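Lactamase_B domain-containing protein (Pontibacter korlensis, PDB 6XFR) probably hydrolyses beta-lactam antibiotics to substituted beta-amino acids, as a zinc-dependent class B1 metallo-beta-lactamase. Local coordinates at residues L132-P137 with D144-Y149; P76-D81 with G140-N145; Q153-G158 with V197-H202. One frame throughout, in Å; residues are numbered along the deposited sequence.

Overall arrangement
All three contacts lie within the metallo-beta-lactamase fold. Contact 1 pairs strands 130-135 and 147-150 as a hairpin. Contact 3 pairs strands 155-159 and 197-200 in the same sheet, where strands 147-150 and 155-159 are neighbours. Contact 2 joins the loop after strand 71-75, from the other five-stranded sheet, to the loop inside the hairpin of contact 1, so the two share Asp144 and Asn145. Their centres are about 11 Å apart, as are those of contacts 1 and 3; those of contacts 2 and 3, about 15 Å. Contacts 1 and 2 close before contact 3 opens. Loops at strand ends bring His78, His80 and His141 to one zinc and His202 to the other, forming the family's two-zinc active site.

Contact 1. Residues L132-P137 with D144-Y149; sequences LEVYFP and DNVVVY. With EPE (4-(2-hydroxyethyl)-1-piperazine ethanesulfonic acid), chain M.
Glu133 and Tyr149 form a hydrogen-bonded pair in the antiparallel hairpin of strands 130-135 and 147-150. Glu133 N bonds to Tyr149 O at 2.9 Å, and Tyr149 N bonds back to Glu133 O at 2.9 Å. Tyr135 and Val147 repeat this exchange. Val134 and Val148 make the non-hydrogen-bonded pair between them, where Val148 CA has a CA-H...O contact of 3.2 Å with Glu133 O. Val134 CG1 is anti to its backbone N (chi1 -166°) and meets Val146 CG2 at 4.0 Å. On the other face, Val147 CG2 touches Tyr135 CB at 4.1 Å and lies at the edge of the tyrosine ring. The ring itself leads away to Arg191, a cation-pi partner. Leu188 of helix 181-191 covers Val147 and Pro137.

The bound EPE (HEPES buffer) molecule sits at the Glu133 end of this same face. Tyr149 OH donates to its sulfonate O1S at 2.6 Å. The Glu133 chain is extended beyond CG, and its OE1 and OE2 take weak hydrogen bonds from N4 of EPE, at 3.3 and 3.2 Å. OE1 also lies at the edge of the Tyr149 ring. EPE is also hydrogen-bonded to Thr124 OG1 and Lys194 N. A carboxylate beside N4 would favour a protonated piperazine, and the Tyr149 hydroxyl, as donor, suits the negative sulfonate.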
loop_
_atom_site.group_PDB
_atom_site.type_symbol
_atom_site.label_atom_id
_atom_site.label_comp_id
_atom_site.label_asym_id
_atom_site.label_seq_id
_atom_site.Cartn_x
_atom_site.Cartn_y
_atom_site.Cartn_z
ATOM N N LEU B 132 6.037 14.221 -14.332
ATOM C CA LEU B 132 4.663 13.777 -14.186
ATOM C C LEU B 132 4.015 13.767 -15.559
ATOM O O LEU B 132 4.279 14.641 -16.394
ATOM C CB LEU B 132 3.869 14.703 -13.252
ATOM C CG LEU B 132 4.321 14.929 -11.799
ATOM C CD1 LEU B 132 5.387 16.030 -11.690
ATOM C CD2 LEU B 132 3.130 15.228 -10.878
ATOM N N GLU B 133 3.156 12.790 -15.775
ATOM C CA GLU B 133 2.374 12.667 -16.991
ATOM C C GLU B 133 0.917 12.719 -16.595
ATOM O O GLU B 133 0.530 12.155 -15.571
ATOM C CB GLU B 133 2.679 11.368 -17.709
ATOM C CG GLU B 133 4.145 11.280 -18.082
ATOM C CD GLU B 133 4.553 9.945 -18.705
ATOM O OE1 GLU B 133 3.721 9.006 -18.741
ATOM O OE2 GLU B 133 5.714 9.847 -19.175
ATOM N N VAL B 134 0.122 13.467 -17.336
ATOM C CA VAL B 134 -1.311 13.452 -17.117
ATOM C C VAL B 134 -1.941 12.884 -18.375
ATOM O O VAL B 134 -1.476 13.156 -19.482
ATOM C CB VAL B 134 -1.840 14.842 -16.728
ATOM C CG1 VAL B 134 -3.267 14.741 -16.181
ATOM C CG2 VAL B 134 -0.955 15.393 -15.650
ATOM N N TYR B 135 -2.927 12.014 -18.213
ATOM C CA TYR B 135 -3.427 11.288 -19.377
ATOM C C TYR B 135 -4.928 11.061 -19.278
ATOM O O TYR B 135 -5.471 10.865 -18.183
ATOM C CB TYR B 135 -2.708 9.948 -19.548
ATOM C CG TYR B 135 -3.265 9.069 -20.663
ATOM C CD1 TYR B 135 -3.055 9.378 -21.996
ATOM C CD2 TYR B 135 -3.990 7.939 -20.374
ATOM C CE1 TYR B 135 -3.543 8.577 -23.008
ATOM C CE2 TYR B 135 -4.474 7.138 -21.365
ATOM C CZ TYR B 135 -4.250 7.453 -22.687
ATOM O OH TYR B 135 -4.760 6.617 -23.671
ATOM N N PHE B 136 -5.587 11.139 -20.433
ATOM C CA PHE B 136 -7.027 10.942 -20.539
ATOM C C PHE B 136 -7.282 9.629 -21.243
ATOM O O PHE B 136 -7.040 9.543 -22.453
ATOM C CB PHE B 136 -7.700 12.082 -21.312
ATOM C CG PHE B 136 -9.187 11.905 -21.456
ATOM C CD1 PHE B 136 -10.013 11.943 -20.329
ATOM C CD2 PHE B 136 -9.761 11.655 -22.716
ATOM C CE1 PHE B 136 -11.380 11.762 -20.467
ATOM C CE2 PHE B 136 -11.118 11.468 -22.862
ATOM C CZ PHE B 136 -11.937 11.526 -21.750
ATOM N N PRO B 137 -7.720 8.582 -20.545
ATOM C CA PRO B 137 -7.987 7.289 -21.195
ATOM C C PRO B 137 -9.404 7.130 -21.717
ATOM O O PRO B 137 -9.697 6.119 -22.363
ATOM C CB PRO B 137 -7.711 6.289 -20.072
ATOM C CG PRO B 137 -8.061 7.029 -18.822
ATOM C CD PRO B 137 -7.739 8.483 -19.068
ATOM N N ASP B 144 -14.744 13.013 -17.719
ATOM C CA ASP B 144 -13.503 13.769 -17.778
ATOM C C ASP B 144 -12.349 13.175 -16.963
ATOM O O ASP B 144 -11.266 13.767 -16.953
ATOM C CB ASP B 144 -13.761 15.214 -17.303
ATOM C CG ASP B 144 -14.117 15.282 -15.790
ATOM O OD1 ASP B 144 -14.942 14.441 -15.308
ATOM O OD2 ASP B 144 -13.549 16.157 -15.091
ATOM N N ASN B 145 -12.520 12.017 -16.318
ATOM C CA ASN B 145 -11.499 11.534 -15.388
ATOM C C ASN B 145 -10.135 11.380 -16.065
ATOM O O ASN B 145 -10.027 10.787 -17.142
ATOM C CB ASN B 145 -11.905 10.188 -14.769
ATOM C CG ASN B 145 -12.484 9.197 -15.768
ATOM O OD1 ASN B 145 -13.685 9.000 -15.813
ATOM N ND2 ASN B 145 -11.640 8.625 -16.603
ATOM N N VAL B 146 -9.075 11.880 -15.416
ATOM C CA VAL B 146 -7.709 11.693 -15.915
ATOM C C VAL B 146 -6.882 10.929 -14.890
ATOM O O VAL B 146 -7.148 10.953 -13.687
ATOM C CB VAL B 146 -6.982 13.012 -16.279
ATOM C CG1 VAL B 146 -7.468 13.535 -17.585
ATOM C CG2 VAL B 146 -7.090 14.055 -15.175
ATOM N N VAL B 147 -5.834 10.281 -15.382
ATOM C CA VAL B 147 -4.875 9.640 -14.497
ATOM C C VAL B 147 -3.565 10.431 -14.548
ATOM O O VAL B 147 -3.365 11.313 -15.390
ATOM C CB VAL B 147 -4.660 8.141 -14.833
ATOM C CG1 VAL B 147 -5.965 7.390 -14.899
ATOM C CG2 VAL B 147 -3.840 7.931 -16.115
ATOM N N VAL B 148 -2.699 10.152 -13.575
ATOM C CA VAL B 148 -1.383 10.774 -13.426
ATOM C C VAL B 148 -0.379 9.654 -13.227
ATOM O O VAL B 148 -0.595 8.772 -12.393
ATOM C CB VAL B 148 -1.321 11.750 -12.230
ATOM C CG1 VAL B 148 0.047 12.350 -12.103
ATOM C CG2 VAL B 148 -2.381 12.821 -12.363
ATOM N N TYR B 149 0.696 9.671 -13.996
ATOM C CA TYR B 149 1.716 8.648 -13.917
ATOM C C TYR B 149 3.017 9.325 -13.550
ATOM O O TYR B 149 3.314 10.419 -14.050
ATOM C CB TYR B 149 1.874 7.863 -15.222
ATOM C CG TYR B 149 2.775 6.615 -15.115
ATOM C CD1 TYR B 149 2.485 5.573 -14.193
ATOM C CD2 TYR B 149 3.909 6.467 -15.946
ATOM C CE1 TYR B 149 3.284 4.438 -14.103
ATOM C CE2 TYR B 149 4.710 5.319 -15.866
ATOM C CZ TYR B 149 4.384 4.321 -14.935
ATOM O OH TYR B 149 5.172 3.220 -14.848
HETATM N N1 EPE M . 5.577 5.575 -20.505
HETATM C C2 EPE M . 4.161 5.989 -20.493
HETATM C C3 EPE M . 3.835 6.982 -21.607
HETATM N N4 EPE M . 4.794 8.068 -21.677
HETATM C C5 EPE M . 6.197 7.726 -21.482
HETATM C C6 EPE M . 6.441 6.749 -20.337
HETATM C C7 EPE M . 4.478 9.225 -22.512
HETATM C C8 EPE M . 5.181 10.496 -22.033
HETATM O O8 EPE M . 5.081 11.559 -22.965
HETATM C C9 EPE M . 5.746 4.707 -19.336
HETATM C C10 EPE M . 5.976 3.242 -19.692
HETATM S S EPE M . 6.015 2.178 -18.222
HETATM O O1S EPE M . 6.607 2.811 -17.020
HETATM O O2S EPE M . 6.843 1.027 -18.570
HETATM O O3S EPE M . 4.652 1.721 -17.968
#

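Contact 2. Residues P76-D81 with G140-N145; sequences PTHWHD and GHTADN. With ZN (zinc ion), chain N.
The three-histidine zinc site of this B1 enzyme brings His78 and His80 against His141. His78 NE2 and His141 NE2 bind zinc at 2.2 and 1.9 Å. His80 uses its other nitrogen, ND1, also 2.2 Å from the metal. The His78 and His141 side chains cross at about a right angle, with ring planes 79° apart. His80 and His141 instead meet tip to tip, and His141 NE2 lies in the plane of the His80 ring. His78 and His80 belong to the His-x-His-x-Asp metal motif of the superfamily, whose aspartate, Asp82, binds the second zinc together with Cys160 and His202. His80 sits at the N-cap position of helix 81-84, and its NE2 is hydrogen-bonded to Asp175.

Thr142 lies against His78 and His80. Its CG2 is 3.4 Å from His80 CE1. Its OG1 is near His78 CD2 and donates to Asp144 OD1 at 2.7 Å, from above the carboxylate plane. The same OD1 approaches Trp79 CD1 at 3.3 Å, at the edge of the indole, while Asp144 OD2 bonds to Thr103. Asn145 OD1 holds the turn that carries His141, accepting from Thr142 N at 2.9 Å and from Gly140 N at 3.2 Å.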
loop_
_atom_site.group_PDB
_atom_site.type_symbol
_atom_site.label_atom_id
_atom_site.label_comp_id
_atom_site.label_asym_id
_atom_site.label_seq_id
_atom_site.Cartn_x
_atom_site.Cartn_y
_atom_site.Cartn_z
ATOM N N PRO B 76 -6.427 18.539 -9.949
ATOM C CA PRO B 76 -7.571 17.646 -9.731
ATOM C C PRO B 76 -7.717 16.708 -10.904
ATOM O O PRO B 76 -7.334 17.036 -12.027
ATOM C CB PRO B 76 -8.767 18.595 -9.626
ATOM C CG PRO B 76 -8.165 19.896 -9.212
ATOM C CD PRO B 76 -6.821 19.953 -9.904
ATOM N N THR B 77 -8.205 15.501 -10.615
ATOM C CA THR B 77 -8.357 14.472 -11.637
ATOM C C THR B 77 -9.762 14.400 -12.242
ATOM O O THR B 77 -9.960 13.668 -13.217
ATOM C CB THR B 77 -7.965 13.112 -11.064
ATOM O OG1 THR B 77 -8.881 12.734 -10.023
ATOM C CG2 THR B 77 -6.533 13.155 -10.544
ATOM N N HIS B 78 -10.740 15.091 -11.672
ATOM C CA HIS B 78 -12.038 15.284 -12.309
ATOM C C HIS B 78 -12.835 16.227 -11.412
ATOM O O HIS B 78 -12.317 16.735 -10.410
ATOM C CB HIS B 78 -12.712 13.941 -12.619
ATOM C CG HIS B 78 -13.238 13.209 -11.430
ATOM N ND1 HIS B 78 -12.435 12.792 -10.394
ATOM C CD2 HIS B 78 -14.483 12.765 -11.145
ATOM C CE1 HIS B 78 -13.173 12.155 -9.504
ATOM N NE2 HIS B 78 -14.416 12.118 -9.939
ATOM N N TRP B 79 -14.087 16.499 -11.794
ATOM C CA TRP B 79 -14.767 17.668 -11.235
ATOM C C TRP B 79 -15.453 17.426 -9.896
ATOM O O TRP B 79 -15.842 18.404 -9.248
ATOM C CB TRP B 79 -15.809 18.213 -12.221
ATOM C CG TRP B 79 -16.954 17.302 -12.561
ATOM C CD1 TRP B 79 -17.008 16.388 -13.580
ATOM C CD2 TRP B 79 -18.233 17.257 -11.921
ATOM N NE1 TRP B 79 -18.242 15.776 -13.613
ATOM C CE2 TRP B 79 -19.012 16.285 -12.603
ATOM C CE3 TRP B 79 -18.804 17.948 -10.840
ATOM C CZ2 TRP B 79 -20.326 15.980 -12.233
ATOM C CZ3 TRP B 79 -20.115 17.645 -10.475
ATOM C CH2 TRP B 79 -20.858 16.665 -11.171
ATOM N N HIS B 80 -15.521 16.185 -9.423
ATOM C CA HIS B 80 -16.285 15.893 -8.223
ATOM C C HIS B 80 -15.602 16.427 -6.961
ATOM O O HIS B 80 -14.382 16.634 -6.902
ATOM C CB HIS B 80 -16.504 14.391 -8.101
ATOM C CG HIS B 80 -17.630 13.863 -8.929
ATOM N ND1 HIS B 80 -17.698 12.547 -9.333
ATOM C CD2 HIS B 80 -18.740 14.462 -9.419
ATOM C CE1 HIS B 80 -18.800 12.356 -10.036
ATOM N NE2 HIS B 80 -19.451 13.503 -10.106
ATOM N N ASP B 81 -16.421 16.596 -5.917
ATOM C CA ASP B 81 -15.964 17.251 -4.696
ATOM C C ASP B 81 -14.819 16.488 -4.042
ATOM O O ASP B 81 -13.900 17.101 -3.483
ATOM C CB ASP B 81 -17.133 17.419 -3.721
ATOM C CG ASP B 81 -17.885 18.758 -3.896
ATOM O OD1 ASP B 81 -18.893 18.962 -3.186
ATOM O OD2 ASP B 81 -17.484 19.602 -4.732
ATOM N N GLY B 140 -15.176 7.090 -17.829
ATOM C CA GLY B 140 -15.457 5.915 -17.040
ATOM C C GLY B 140 -16.321 6.357 -15.886
ATOM O O GLY B 140 -17.549 6.497 -16.035
ATOM N N HIS B 141 -15.678 6.607 -14.739
ATOM C CA HIS B 141 -16.377 7.167 -13.581
ATOM C C HIS B 141 -17.047 8.510 -13.908
ATOM O O HIS B 141 -18.182 8.772 -13.486
ATOM C CB HIS B 141 -15.380 7.309 -12.441
ATOM C CG HIS B 141 -15.870 8.114 -11.281
ATOM N ND1 HIS B 141 -16.754 7.619 -10.349
ATOM C CD2 HIS B 141 -15.572 9.374 -10.884
ATOM C CE1 HIS B 141 -16.982 8.534 -9.429
ATOM N NE2 HIS B 141 -16.277 9.610 -9.732
ATOM N N THR B 142 -16.358 9.370 -14.653
ATOM C CA THR B 142 -16.929 10.597 -15.159
ATOM C C THR B 142 -16.477 10.755 -16.601
ATOM O O THR B 142 -15.589 10.037 -17.067
ATOM C CB THR B 142 -16.509 11.822 -14.341
ATOM O OG1 THR B 142 -15.081 11.893 -14.286
ATOM C CG2 THR B 142 -17.089 11.764 -12.952
ATOM N N ALA B 143 -17.095 11.709 -17.313
ATOM C CA ALA B 143 -16.713 11.942 -18.697
ATOM C C ALA B 143 -15.295 12.489 -18.806
ATOM O O ALA B 143 -14.688 12.408 -19.875
ATOM C CB ALA B 143 -17.702 12.900 -19.343
ATOM N N ASP B 144 -14.744 13.013 -17.719
ATOM C CA ASP B 144 -13.503 13.769 -17.778
ATOM C C ASP B 144 -12.349 13.175 -16.963
ATOM O O ASP B 144 -11.266 13.767 -16.953
ATOM C CB ASP B 144 -13.761 15.214 -17.303
ATOM C CG ASP B 144 -14.117 15.282 -15.790
ATOM O OD1 ASP B 144 -14.942 14.441 -15.308
ATOM O OD2 ASP B 144 -13.549 16.157 -15.091
ATOM N N ASN B 145 -12.520 12.017 -16.318
ATOM C CA ASN B 145 -11.499 11.534 -15.388
ATOM C C ASN B 145 -10.135 11.380 -16.065
ATOM O O ASN B 145 -10.027 10.787 -17.142
ATOM C CB ASN B 145 -11.905 10.188 -14.769
ATOM C CG ASN B 145 -12.484 9.197 -15.768
ATOM O OD1 ASN B 145 -13.685 9.000 -15.813
ATOM N ND2 ASN B 145 -11.640 8.625 -16.603
HETATM ZN ZN ZN N . -16.006 11.226 -8.739
#

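Contact 3. Residues Q153-G158 with V197-H202; sequences QKILFG and VVVPSH. With ZN (zinc ion), chain O.
Phe157 and Val199 cross obliquely on one face of the parallel strands 155-159 and 197-200 of a beta-alpha-beta unit, whose connection includes helix 181-191. Phe157 CG is anti to its backbone N (chi1 180°). This brings ring atom CD1 to 3.7 Å from Val199 CB, with Val199 O lying obliquely to the ring. Ile155 and Val197 are on the same face, and Ile155 CG1 meets Val197 CG2 at 4.3 Å. Beyond this layer, Phe157 packs on Thr77 and Asp48.

Leu156 and Val198 point to the other face, where Leu156 CD2 meets Val198 CG2 at 4.2 Å. Leu156 also touches Val147 and Tyr149 of the neighbouring strand 147-150, and Leu210 of helix 209-217 packs on Val198.

The backbones are joined in parallel register. The bond from Leu156 N to Val197 O, 2.8 Å, is almost straight, 176° at the hydrogen. Leu156 O accepts from Val199 N, and Gly158 N gives to Val199 O at 3.0 Å.

Past the strand, the chain carries His202 to the second zinc, bound also by Asp82, Cys160 and a water. His202 NE2 is 2.0 Å from the zinc, His202 ND1 bonds to Pro32 O, and Ser201 CB lies over the centre of the His202 ring.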
loop_
_atom_site.group_PDB
_atom_site.type_symbol
_atom_site.label_atom_id
_atom_site.label_comp_id
_atom_site.label_asym_id
_atom_site.label_seq_id
_atom_site.Cartn_x
_atom_site.Cartn_y
_atom_site.Cartn_z
ATOM N N GLN B 153 9.127 6.708 -10.533
ATOM C CA GLN B 153 8.744 5.798 -9.468
ATOM C C GLN B 153 7.815 4.684 -9.950
ATOM O O GLN B 153 7.566 3.736 -9.194
ATOM C CB GLN B 153 8.077 6.585 -8.326
ATOM C CG GLN B 153 8.972 7.576 -7.617
ATOM C CD GLN B 153 8.919 8.987 -8.232
ATOM O OE1 GLN B 153 8.640 9.148 -9.419
ATOM N NE2 GLN B 153 9.201 10.010 -7.416
ATOM N N LYS B 154 7.361 4.753 -11.207
ATOM C CA LYS B 154 6.374 3.839 -11.801
ATOM C C LYS B 154 5.124 3.695 -10.925
ATOM O O LYS B 154 4.645 2.594 -10.640
ATOM C CB LYS B 154 7.004 2.477 -12.101
ATOM C CG LYS B 154 8.297 2.573 -12.891
ATOM C CD LYS B 154 8.315 1.581 -14.029
ATOM C CE LYS B 154 9.469 1.850 -14.948
ATOM N NZ LYS B 154 10.565 0.894 -14.612
ATOM N N ILE B 155 4.561 4.837 -10.554
ATOM C CA ILE B 155 3.369 4.925 -9.728
ATOM C C ILE B 155 2.239 5.502 -10.578
ATOM O O ILE B 155 2.377 6.593 -11.148
ATOM C CB ILE B 155 3.627 5.811 -8.501
ATOM C CG1 ILE B 155 4.659 5.167 -7.570
ATOM C CG2 ILE B 155 2.308 6.102 -7.765
ATOM C CD1 ILE B 155 4.780 5.839 -6.188
ATOM N N LEU B 156 1.120 4.788 -10.649
ATOM C CA LEU B 156 -0.031 5.235 -11.424
ATOM C C LEU B 156 -1.181 5.572 -10.483
ATOM O O LEU B 156 -1.671 4.704 -9.756
ATOM C CB LEU B 156 -0.465 4.171 -12.425
ATOM C CG LEU B 156 -1.811 4.506 -13.055
ATOM C CD1 LEU B 156 -1.668 5.666 -14.027
ATOM C CD2 LEU B 156 -2.429 3.245 -13.731
ATOM N N PHE B 157 -1.588 6.831 -10.479
ATOM C CA PHE B 157 -2.760 7.291 -9.736
ATOM C C PHE B 157 -3.976 7.299 -10.658
ATOM O O PHE B 157 -3.990 8.027 -11.663
ATOM C CB PHE B 157 -2.554 8.689 -9.174
ATOM C CG PHE B 157 -3.721 9.185 -8.426
ATOM C CD1 PHE B 157 -3.980 8.715 -7.141
ATOM C CD2 PHE B 157 -4.572 10.109 -8.986
ATOM C CE1 PHE B 157 -5.078 9.156 -6.414
ATOM C CE2 PHE B 157 -5.678 10.558 -8.264
ATOM C CZ PHE B 157 -5.921 10.077 -6.963
ATOM N N GLY B 158 -4.954 6.447 -10.347
ATOM C CA GLY B 158 -6.146 6.240 -11.147
ATOM C C GLY B 158 -7.422 6.860 -10.626
ATOM O O GLY B 158 -8.466 6.679 -11.250
ATOM N N VAL B 197 2.830 0.480 -8.615
ATOM C CA VAL B 197 1.746 0.796 -7.688
ATOM C C VAL B 197 0.634 1.465 -8.487
ATOM O O VAL B 197 0.915 2.288 -9.373
ATOM C CB VAL B 197 2.182 1.733 -6.536
ATOM C CG1 VAL B 197 1.108 1.788 -5.447
ATOM C CG2 VAL B 197 3.517 1.347 -5.966
ATOM N N VAL B 198 -0.617 1.093 -8.186
ATOM C CA VAL B 198 -1.818 1.723 -8.742
ATOM C C VAL B 198 -2.682 2.230 -7.591
ATOM O O VAL B 198 -3.085 1.440 -6.723
ATOM C CB VAL B 198 -2.599 0.745 -9.623
ATOM C CG1 VAL B 198 -3.944 1.370 -10.083
ATOM C CG2 VAL B 198 -1.701 0.283 -10.793
ATOM N N VAL B 199 -2.942 3.530 -7.555
ATOM C CA VAL B 199 -3.619 4.124 -6.395
ATOM C C VAL B 199 -5.063 4.430 -6.782
ATOM O O VAL B 199 -5.299 5.278 -7.651
ATOM C CB VAL B 199 -2.911 5.370 -5.871
ATOM C CG1 VAL B 199 -3.535 5.729 -4.530
ATOM C CG2 VAL B 199 -1.421 5.108 -5.731
ATOM N N PRO B 200 -6.038 3.774 -6.177
ATOM C CA PRO B 200 -7.442 4.132 -6.377
ATOM C C PRO B 200 -7.847 5.253 -5.427
ATOM O O PRO B 200 -7.093 5.692 -4.560
ATOM C CB PRO B 200 -8.174 2.837 -6.027
ATOM C CG PRO B 200 -7.329 2.259 -4.930
ATOM C CD PRO B 200 -5.879 2.636 -5.261
ATOM N N SER B 201 -9.092 5.680 -5.563
ATOM C CA SER B 201 -9.513 6.761 -4.696
ATOM C C SER B 201 -10.060 6.270 -3.371
ATOM O O SER B 201 -9.793 6.884 -2.338
ATOM C CB SER B 201 -10.580 7.608 -5.388
ATOM O OG SER B 201 -9.938 8.616 -6.105
ATOM N N HIS B 202 -10.813 5.177 -3.374
ATOM C CA HIS B 202 -11.697 4.878 -2.258
ATOM C C HIS B 202 -11.419 3.515 -1.620
ATOM O O HIS B 202 -12.289 2.931 -0.959
ATOM C CB HIS B 202 -13.144 5.008 -2.731
ATOM C CG HIS B 202 -13.469 6.365 -3.280
ATOM N ND1 HIS B 202 -13.288 7.520 -2.549
ATOM C CD2 HIS B 202 -13.944 6.755 -4.485
ATOM C CE1 HIS B 202 -13.645 8.560 -3.278
ATOM N NE2 HIS B 202 -14.053 8.123 -4.455
HETATM ZN ZN ZN O . -14.819 9.179 -5.940
HETATM O O HOH W 1 -16.178 7.371 -6.410
#